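Side-chain contacts in tudor domain-containing protein 1 (Mus musculus, PDB 4B9W), which serves as a multi-Tudor scaffold that binds arginine-methylated Piwi proteins and takes part in piRNA-guided silencing of transposons during mouse spermatogenesis: residues A[43-46]-A[47-51]; A[77-80]-A[81-85]; A[179-182]-A[183-187]; A[142-145]-A[146-149]. One frame throughout, in Å; residues are numbered along the deposited sequence.

Interaction 1. Residues A[43-46]-A[47-51]; sequences EKLD and DLNQS
Asp47 N reaches back to Glu43 O at 2.9 Å, the first of four successive backbone bonds along one stretch of helix. Leu48, Asn49 and Gln50 donate in the same way to the carbonyls of Lys44, Leu45 and Asp46, and the N-H...O angles are all near 160°, a regular alpha-helical ladder. A second polar link runs through solvent: one water donates to Asp46 OD1 at 2.8 Å and accepts from Asn49 ND2 at 3.0 Å, tying two side chains three residues apart. With CG folded back beside its own backbone N (chi1 -72°), Asn49 can present ND2 to that water while the rest of the amide stays close to the turn before it.

The ladder belongs to helix 41-57 of this extended Tudor domain, which lies beside strand 81-90 of the Tudor barrel. On the side facing the barrel, Leu45, which is buried and touches Asp102, brings CG to 3.8 Å from Asn49 ND2, and its CD1 lies 4.0 Å from Asn49 OD1. Asn49 ND2 also makes a weak hydrogen bond to Tyr103 OH, while Leu48 rests on Phe121.

Electrostatics on the exposed side are less favourable. Glu43 OE2 and Asp47 OD2 stand 4.3 Å apart with their carboxylate planes turned 49° against each other, and Asp47 OD2 also comes within 3.1 Å of the acceptor Glu43 O. Crowding of this kind would tend to raise the affinity of either acid for a proton, although their exposure to solvent should screen much of the effect.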
# COMPACT_ATOMS: atom_id res chain seq x y z
N GLU A 43 6.14 -27.82 5.51
CA GLU A 43 5.37 -29.03 5.29
C GLU A 43 3.88 -28.83 5.65
O GLU A 43 3.00 -29.26 4.91
CB GLU A 43 5.94 -30.19 6.09
CG GLU A 43 5.13 -31.46 5.85
CD GLU A 43 5.75 -32.69 6.47
OE1 GLU A 43 6.70 -32.55 7.27
OE2 GLU A 43 5.26 -33.80 6.16
N LYS A 44 3.61 -28.22 6.80
CA LYS A 44 2.22 -27.92 7.18
C LYS A 44 1.54 -27.00 6.15
O LYS A 44 0.36 -27.17 5.85
CB LYS A 44 2.16 -27.27 8.56
CG LYS A 44 2.41 -28.22 9.72
CD LYS A 44 2.74 -27.47 11.00
CE LYS A 44 2.64 -28.36 12.23
NZ LYS A 44 3.25 -27.65 13.40
N LEU A 45 2.30 -26.03 5.62
CA LEU A 45 1.78 -25.14 4.59
C LEU A 45 1.48 -25.87 3.27
O LEU A 45 0.43 -25.63 2.66
CB LEU A 45 2.74 -23.98 4.35
CG LEU A 45 2.31 -22.97 3.29
CD1 LEU A 45 0.98 -22.32 3.67
CD2 LEU A 45 3.44 -21.97 3.13
N ASP A 46 2.37 -26.75 2.82
CA ASP A 46 2.07 -27.68 1.70
C ASP A 46 0.80 -28.49 1.95
O ASP A 46 -0.05 -28.64 1.07
CB ASP A 46 3.22 -28.68 1.49
CG ASP A 46 4.42 -28.09 0.80
OD1 ASP A 46 4.28 -27.08 0.06
OD2 ASP A 46 5.54 -28.64 0.99
N ASP A 47 0.67 -29.04 3.15
CA ASP A 47 -0.51 -29.86 3.46
C ASP A 47 -1.82 -29.07 3.43
O ASP A 47 -2.83 -29.54 2.90
CB ASP A 47 -0.32 -30.57 4.80
CG ASP A 47 0.76 -31.65 4.74
OD1 ASP A 47 0.87 -32.34 3.70
OD2 ASP A 47 1.51 -31.80 5.73
N LEU A 48 -1.79 -27.86 3.98
CA LEU A 48 -2.95 -26.97 3.98
C LEU A 48 -3.35 -26.61 2.56
O LEU A 48 -4.53 -26.63 2.21
CB LEU A 48 -2.65 -25.70 4.79
CG LEU A 48 -3.70 -24.58 4.71
CD1 LEU A 48 -5.05 -25.08 5.20
CD2 LEU A 48 -3.26 -23.35 5.48
N ASN A 49 -2.35 -26.26 1.74
CA ASN A 49 -2.57 -25.88 0.35
C ASN A 49 -3.16 -27.01 -0.48
O ASN A 49 -4.03 -26.79 -1.33
CB ASN A 49 -1.27 -25.39 -0.29
CG ASN A 49 -0.85 -24.02 0.24
OD1 ASN A 49 -1.68 -23.28 0.78
ND2 ASN A 49 0.44 -23.70 0.11
N GLN A 50 -2.68 -28.22 -0.22
CA GLN A 50 -3.28 -29.39 -0.82
C GLN A 50 -4.75 -29.47 -0.40
O GLN A 50 -5.64 -29.65 -1.23
CB GLN A 50 -2.51 -30.65 -0.41
CG GLN A 50 -3.16 -31.94 -0.88
CD GLN A 50 -3.46 -31.92 -2.36
OE1 GLN A 50 -2.53 -31.87 -3.15
NE2 GLN A 50 -4.75 -31.92 -2.73
N SER A 51 -5.02 -29.30 0.89
CA SER A 51 -6.39 -29.36 1.38
C SER A 51 -7.26 -28.26 0.78
O SER A 51 -8.45 -28.47 0.57
CB SER A 51 -6.44 -29.30 2.90
OG SER A 51 -5.95 -30.51 3.46
O HOH W 1 2.52 -25.36 -1.20

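Interaction 2. Residues A[77-80]-A[81-85]; sequences SGDG and NWYRA
Asp79 lays its carboxylate against the hydroxyl-bearing edge of the Tyr83 ring, the two planes only 20° apart. Tyr83 OH donates to Asp79 OD2, but the modelled separation of 2.4 Å is very short, and its exact value is doubtful. The other oxygen, Asp79 OD1, lies 3.4 Å from Tyr83 CE2 and accepts from Asn81 N at 3.2 Å, the donor coming from above the carboxylate plane, 54° out of it. This bond from residue i to the N-H of i+2 closes an Asx turn. It depends on Asp79 CG standing between the backbone N and the carbonyl carbon (chi1 69°), which folds the acid back over Gly80.

The turn links strands 71-76 and 81-90 of the Tudor barrel, where Gly80 and Asn81 together face Phe76 as a G1 beta bulge; glycine readily accepts the positive phi required there. Asn81 ND2 adds a weak hydrogen bond to Asp79 OD2 at 3.2 Å, its amide plane steeply inclined to the carboxylate. With an alanine at Asn81 that amide is gone, and the Asp79 carboxylate would probably be less firmly fixed in its rotation, though the backbone bond could remain. Asp79 and Tyr83 both pack on the modified side chain of the bound peptide, and Tyr83 meets the Tyr103 ring edge-to-face, consistent with the aromatic cage by which Tudor domains receive methylated arginine.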
# COMPACT_ATOMS: atom_id res chain seq x y z
N SER A 77 -3.35 -16.67 -10.24
CA SER A 77 -3.17 -16.98 -11.66
C SER A 77 -1.71 -17.26 -12.02
O SER A 77 -1.45 -17.96 -12.99
CB SER A 77 -3.69 -15.83 -12.50
OG SER A 77 -3.03 -14.66 -12.07
N GLY A 78 -0.78 -16.72 -11.24
CA GLY A 78 0.64 -17.06 -11.35
C GLY A 78 0.95 -18.56 -11.43
O GLY A 78 1.78 -18.96 -12.24
N ASP A 79 0.31 -19.39 -10.60
CA ASP A 79 0.49 -20.85 -10.72
C ASP A 79 -0.82 -21.66 -10.84
O ASP A 79 -0.77 -22.88 -10.92
CB ASP A 79 1.30 -21.38 -9.54
CG ASP A 79 0.55 -21.30 -8.21
OD1 ASP A 79 -0.56 -20.73 -8.18
OD2 ASP A 79 1.08 -21.81 -7.20
N GLY A 80 -1.97 -21.00 -10.82
CA GLY A 80 -3.25 -21.69 -11.03
C GLY A 80 -3.76 -22.51 -9.86
O GLY A 80 -4.52 -23.45 -10.04
N ASN A 81 -3.37 -22.13 -8.65
CA ASN A 81 -3.83 -22.81 -7.45
C ASN A 81 -4.52 -21.84 -6.49
O ASN A 81 -4.34 -20.61 -6.58
CB ASN A 81 -2.65 -23.45 -6.75
CG ASN A 81 -1.96 -24.53 -7.61
OD1 ASN A 81 -2.63 -25.36 -8.23
ND2 ASN A 81 -0.63 -24.52 -7.65
N TRP A 82 -5.30 -22.38 -5.56
CA TRP A 82 -5.93 -21.56 -4.52
C TRP A 82 -5.04 -21.38 -3.29
O TRP A 82 -4.32 -22.29 -2.88
CB TRP A 82 -7.27 -22.15 -4.17
CG TRP A 82 -8.22 -22.11 -5.34
CD1 TRP A 82 -8.21 -22.91 -6.49
CD2 TRP A 82 -9.34 -21.18 -5.53
NE1 TRP A 82 -9.22 -22.55 -7.34
CE2 TRP A 82 -9.94 -21.53 -6.84
CE3 TRP A 82 -9.87 -20.12 -4.81
CZ2 TRP A 82 -11.04 -20.85 -7.34
CZ3 TRP A 82 -10.99 -19.45 -5.32
CH2 TRP A 82 -11.56 -19.82 -6.55
N TYR A 83 -5.05 -20.19 -2.70
CA TYR A 83 -4.32 -19.99 -1.46
C TYR A 83 -5.14 -19.15 -0.48
O TYR A 83 -6.15 -18.56 -0.85
CB TYR A 83 -2.99 -19.30 -1.74
CG TYR A 83 -2.06 -20.11 -2.62
CD1 TYR A 83 -1.24 -21.08 -2.07
CD2 TYR A 83 -2.02 -19.91 -4.00
CE1 TYR A 83 -0.40 -21.84 -2.85
CE2 TYR A 83 -1.17 -20.66 -4.81
CZ TYR A 83 -0.36 -21.62 -4.22
OH TYR A 83 0.49 -22.38 -4.99
N ARG A 84 -4.66 -19.09 0.75
CA ARG A 84 -5.26 -18.26 1.78
C ARG A 84 -4.99 -16.79 1.48
O ARG A 84 -3.93 -16.44 0.96
CB ARG A 84 -4.71 -18.62 3.15
CG ARG A 84 -4.98 -20.07 3.54
CD ARG A 84 -4.79 -20.29 5.02
NE ARG A 84 -3.39 -20.21 5.43
CZ ARG A 84 -2.98 -20.33 6.69
NH1 ARG A 84 -3.86 -20.53 7.66
NH2 ARG A 84 -1.69 -20.23 6.99
N ALA A 85 -5.97 -15.95 1.78
CA ALA A 85 -5.87 -14.54 1.48
C ALA A 85 -6.76 -13.70 2.41
O ALA A 85 -7.66 -14.23 3.06
CB ALA A 85 -6.25 -14.32 0.03

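Interaction 3. Residues A[179-182]-A[183-187]; sequences LSTP and YPKII
Thr181 OG1 is gripped by two donors from later in the chain: it accepts from Tyr183 N at 3.1 Å (N-H...O angle 151°) and from Lys185 NZ at 3.2 Å. The first bond, from a threonine oxygen to the N-H two residues on, makes an ST turn round Pro182. It is possible because OG1 stands between the backbone N and carbonyl carbon of Thr181 (chi1 84°), over the inside of the bend.

Lys185 curls back on itself to bring its ammonium group into the loop, where NZ also donates to Tyr183 O at a short 2.5 Å and to Asp178 O. The end of this chain is nearly eclipsed (chi4 -2°), so its finer geometry is doubtful. The loop joins strand 171-178 to strand 185-186, which pair antiparallel, with Lys185 bonded through its backbone to Asp178. Apolar contact is slight: Leu179 CD2 rests on Pro184 CB at 3.7 Å. Ser180 OG hydrogen-bonds to Asp178 OD1.

The acceptors that hold NZ are a hydroxyl and two backbone carbonyls; if the modelled lysine end is right, the exposed hairpin loop is probably closed by dipoles gathered round one cation, an environment that would favour the protonated lysine.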
# COMPACT_ATOMS: atom_id res chain seq x y z
N LEU A 179 25.02 -18.36 5.42
CA LEU A 179 25.93 -19.33 6.01
C LEU A 179 26.17 -20.53 5.08
O LEU A 179 26.50 -21.61 5.54
CB LEU A 179 25.38 -19.80 7.36
CG LEU A 179 25.24 -18.69 8.41
CD1 LEU A 179 24.43 -19.11 9.61
CD2 LEU A 179 26.62 -18.22 8.82
N SER A 180 26.01 -20.32 3.78
CA SER A 180 26.11 -21.39 2.80
C SER A 180 27.57 -21.76 2.56
O SER A 180 27.85 -22.81 2.00
CB SER A 180 25.42 -20.98 1.49
OG SER A 180 26.00 -19.82 0.92
N THR A 181 28.49 -20.89 2.97
CA THR A 181 29.91 -21.25 3.05
C THR A 181 30.46 -21.01 4.47
O THR A 181 29.77 -20.46 5.33
CB THR A 181 30.74 -20.48 2.00
OG1 THR A 181 31.10 -19.20 2.52
CG2 THR A 181 29.96 -20.31 0.67
N PRO A 182 31.73 -21.39 4.72
CA PRO A 182 32.35 -21.06 6.01
C PRO A 182 32.55 -19.57 6.26
O PRO A 182 32.82 -19.18 7.38
CB PRO A 182 33.72 -21.77 5.93
CG PRO A 182 33.53 -22.82 4.88
CD PRO A 182 32.64 -22.17 3.87
N TYR A 183 32.43 -18.74 5.23
CA TYR A 183 32.56 -17.29 5.36
C TYR A 183 31.16 -16.69 5.49
O TYR A 183 30.44 -16.59 4.51
CB TYR A 183 33.26 -16.75 4.13
CG TYR A 183 33.68 -15.30 4.18
CD1 TYR A 183 34.89 -14.93 4.75
CD2 TYR A 183 32.92 -14.31 3.55
CE1 TYR A 183 35.30 -13.61 4.76
CE2 TYR A 183 33.31 -12.98 3.57
CZ TYR A 183 34.51 -12.64 4.17
OH TYR A 183 34.94 -11.34 4.17
N PRO A 184 30.76 -16.30 6.72
CA PRO A 184 29.44 -15.72 6.85
C PRO A 184 29.34 -14.37 6.14
O PRO A 184 30.30 -13.60 6.09
CB PRO A 184 29.23 -15.60 8.36
CG PRO A 184 30.48 -16.01 9.02
CD PRO A 184 31.50 -16.34 7.98
N LYS A 185 28.19 -14.11 5.51
CA LYS A 185 27.98 -12.87 4.76
C LYS A 185 26.70 -12.23 5.30
O LYS A 185 25.61 -12.80 5.20
CB LYS A 185 27.92 -13.15 3.24
CG LYS A 185 29.06 -14.08 2.76
CD LYS A 185 28.86 -14.90 1.47
CE LYS A 185 28.63 -16.45 1.59
NZ LYS A 185 28.63 -17.22 2.90
N ILE A 186 26.86 -11.09 5.96
CA ILE A 186 25.73 -10.33 6.49
C ILE A 186 25.26 -9.41 5.39
O ILE A 186 26.03 -8.53 4.90
CB ILE A 186 26.11 -9.52 7.74
CG1 ILE A 186 26.71 -10.44 8.81
CG2 ILE A 186 24.87 -8.77 8.28
CD1 ILE A 186 26.90 -9.81 10.18
N ILE A 187 24.00 -9.58 4.99
CA ILE A 187 23.53 -9.00 3.76
C ILE A 187 23.63 -7.46 3.80
O ILE A 187 24.11 -6.83 2.85
CB ILE A 187 22.11 -9.51 3.42
CG1 ILE A 187 22.04 -11.06 3.41
CG2 ILE A 187 21.64 -8.93 2.09
CD1 ILE A 187 23.12 -11.76 2.62

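Interaction 4. Residues A[142-145]-A[146-149]; sequences HWTK and EATA
Thr144 OG1 accepts from Ala147 N at 3.0 Å with an N-H...O angle of 156°, a capping bond at the start of a helix. The Thr144 carbonyl carries the next: Thr148 N donates to Thr144 O at 3.0 Å, and one residue further Ala149 N donates to Lys145 O at 2.7 Å, close to straight at 163°. Thr148 OG1 sits 3.2 Å from the same Thr144 O, brought there by a chi1 of -61° that folds the hydroxyl back beside its own backbone N.

Thr144 is thus the N-cap of helix 145-155, its hydroxyl satisfying an N-H that the first turn would otherwise leave without a helical acceptor. Replacing it with a valine removes the hydroxyl and is likely to leave Ala147 N without its capping partner, weakening the first turn. The other subunit also meets this end: Lys145 N donates to Glu67 OE2 of the second subunit, a carboxylate placed where the helix N terminus should favour a negative charge, and Lys145 NZ donates to Ala66 O of that subunit.

Outward from the cap, carbon atoms pack against these oxygens. Ala147 CB closes on Thr144 OG1 at 3.2 Å, with Glu146 CB 4.0 Å from the same oxygen, and Ala149 CB lies 3.3 Å from Lys145 O. Trp143 CB approaches Thr148 OG1 at 4.1 Å, while the rest of Trp143 packs on Ser28, Pro138 and Val197 and on the backbone of the bound peptide. Lys145 and Thr148 both touch an aromatic side chain of that peptide.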
# COMPACT_ATOMS: atom_id res chain seq x y z
N HIS A 142 13.98 6.80 -1.03
CA HIS A 142 13.32 5.69 -1.69
C HIS A 142 14.35 4.67 -1.98
O HIS A 142 15.46 5.00 -2.36
CB HIS A 142 12.68 6.15 -3.00
CG HIS A 142 11.56 7.15 -2.83
ND1 HIS A 142 10.35 6.81 -2.34
CD2 HIS A 142 11.50 8.52 -3.11
CE1 HIS A 142 9.55 7.91 -2.30
NE2 HIS A 142 10.26 8.95 -2.77
N TRP A 143 13.98 3.41 -1.79
CA TRP A 143 14.82 2.29 -2.19
C TRP A 143 14.99 2.25 -3.69
O TRP A 143 14.00 2.18 -4.42
CB TRP A 143 14.20 0.98 -1.72
CG TRP A 143 14.03 0.90 -0.23
CD1 TRP A 143 12.84 0.93 0.48
CD2 TRP A 143 15.08 0.77 0.79
NE1 TRP A 143 13.07 0.82 1.83
CE2 TRP A 143 14.40 0.72 2.08
CE3 TRP A 143 16.47 0.69 0.76
CZ2 TRP A 143 15.09 0.59 3.27
CZ3 TRP A 143 17.15 0.56 1.96
CH2 TRP A 143 16.48 0.52 3.19
N THR A 144 16.22 2.31 -4.17
CA THR A 144 16.49 2.24 -5.62
C THR A 144 16.29 0.81 -6.14
O THR A 144 16.39 -0.14 -5.36
CB THR A 144 17.92 2.68 -5.94
OG1 THR A 144 18.86 1.85 -5.23
CG2 THR A 144 18.14 4.16 -5.57
N LYS A 145 15.96 0.67 -7.43
CA LYS A 145 15.95 -0.63 -8.13
C LYS A 145 17.28 -1.37 -7.95
O LYS A 145 17.31 -2.58 -7.73
CB LYS A 145 15.75 -0.44 -9.64
CG LYS A 145 14.36 -0.08 -10.09
CD LYS A 145 14.27 -0.07 -11.61
CE LYS A 145 14.95 1.14 -12.25
NZ LYS A 145 14.65 1.23 -13.70
N GLU A 146 18.37 -0.63 -8.09
CA GLU A 146 19.74 -1.16 -7.90
C GLU A 146 19.94 -1.76 -6.52
O GLU A 146 20.45 -2.86 -6.39
CB GLU A 146 20.81 -0.07 -8.17
CG GLU A 146 22.18 -0.59 -8.62
CD GLU A 146 23.29 0.47 -8.63
OE1 GLU A 146 22.99 1.67 -8.45
OE2 GLU A 146 24.48 0.12 -8.82
N ALA A 147 19.54 -1.02 -5.47
CA ALA A 147 19.65 -1.54 -4.09
C ALA A 147 18.77 -2.78 -3.94
O ALA A 147 19.18 -3.80 -3.35
CB ALA A 147 19.26 -0.48 -3.07
N THR A 148 17.58 -2.73 -4.51
CA THR A 148 16.66 -3.87 -4.40
C THR A 148 17.15 -5.09 -5.20
O THR A 148 17.13 -6.22 -4.69
CB THR A 148 15.22 -3.44 -4.76
OG1 THR A 148 14.79 -2.43 -3.83
CG2 THR A 148 14.27 -4.62 -4.69
N ALA A 149 17.63 -4.88 -6.42
CA ALA A 149 18.15 -5.99 -7.22
C ALA A 149 19.44 -6.60 -6.64
O ALA A 149 19.69 -7.83 -6.73
CB ALA A 149 18.34 -5.56 -8.67

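Along the chain the order is interaction 1, 2, 4, 3. Interactions 1 and 2, their centres about 13 Å apart, meet where helix 41-57 lies on strand 81-90: Leu48 CD2 is 3.1 Å from Arg84 NE, and Asn49 ND2 is 3.6 Å from Tyr83 CE1. Interactions 3 and 4 occupy the other half of the extended Tudor domain, centres about 22 Å apart and nearest atoms about 8 Å; Ile187, just beyond the loop of 3, packs on Phe151 and Cys154 of helix 145-155, whose start is interaction 4. Interactions 2 and 4, about 28 Å between centres, both touch the bound peptide, so peptide contacts come from both halves.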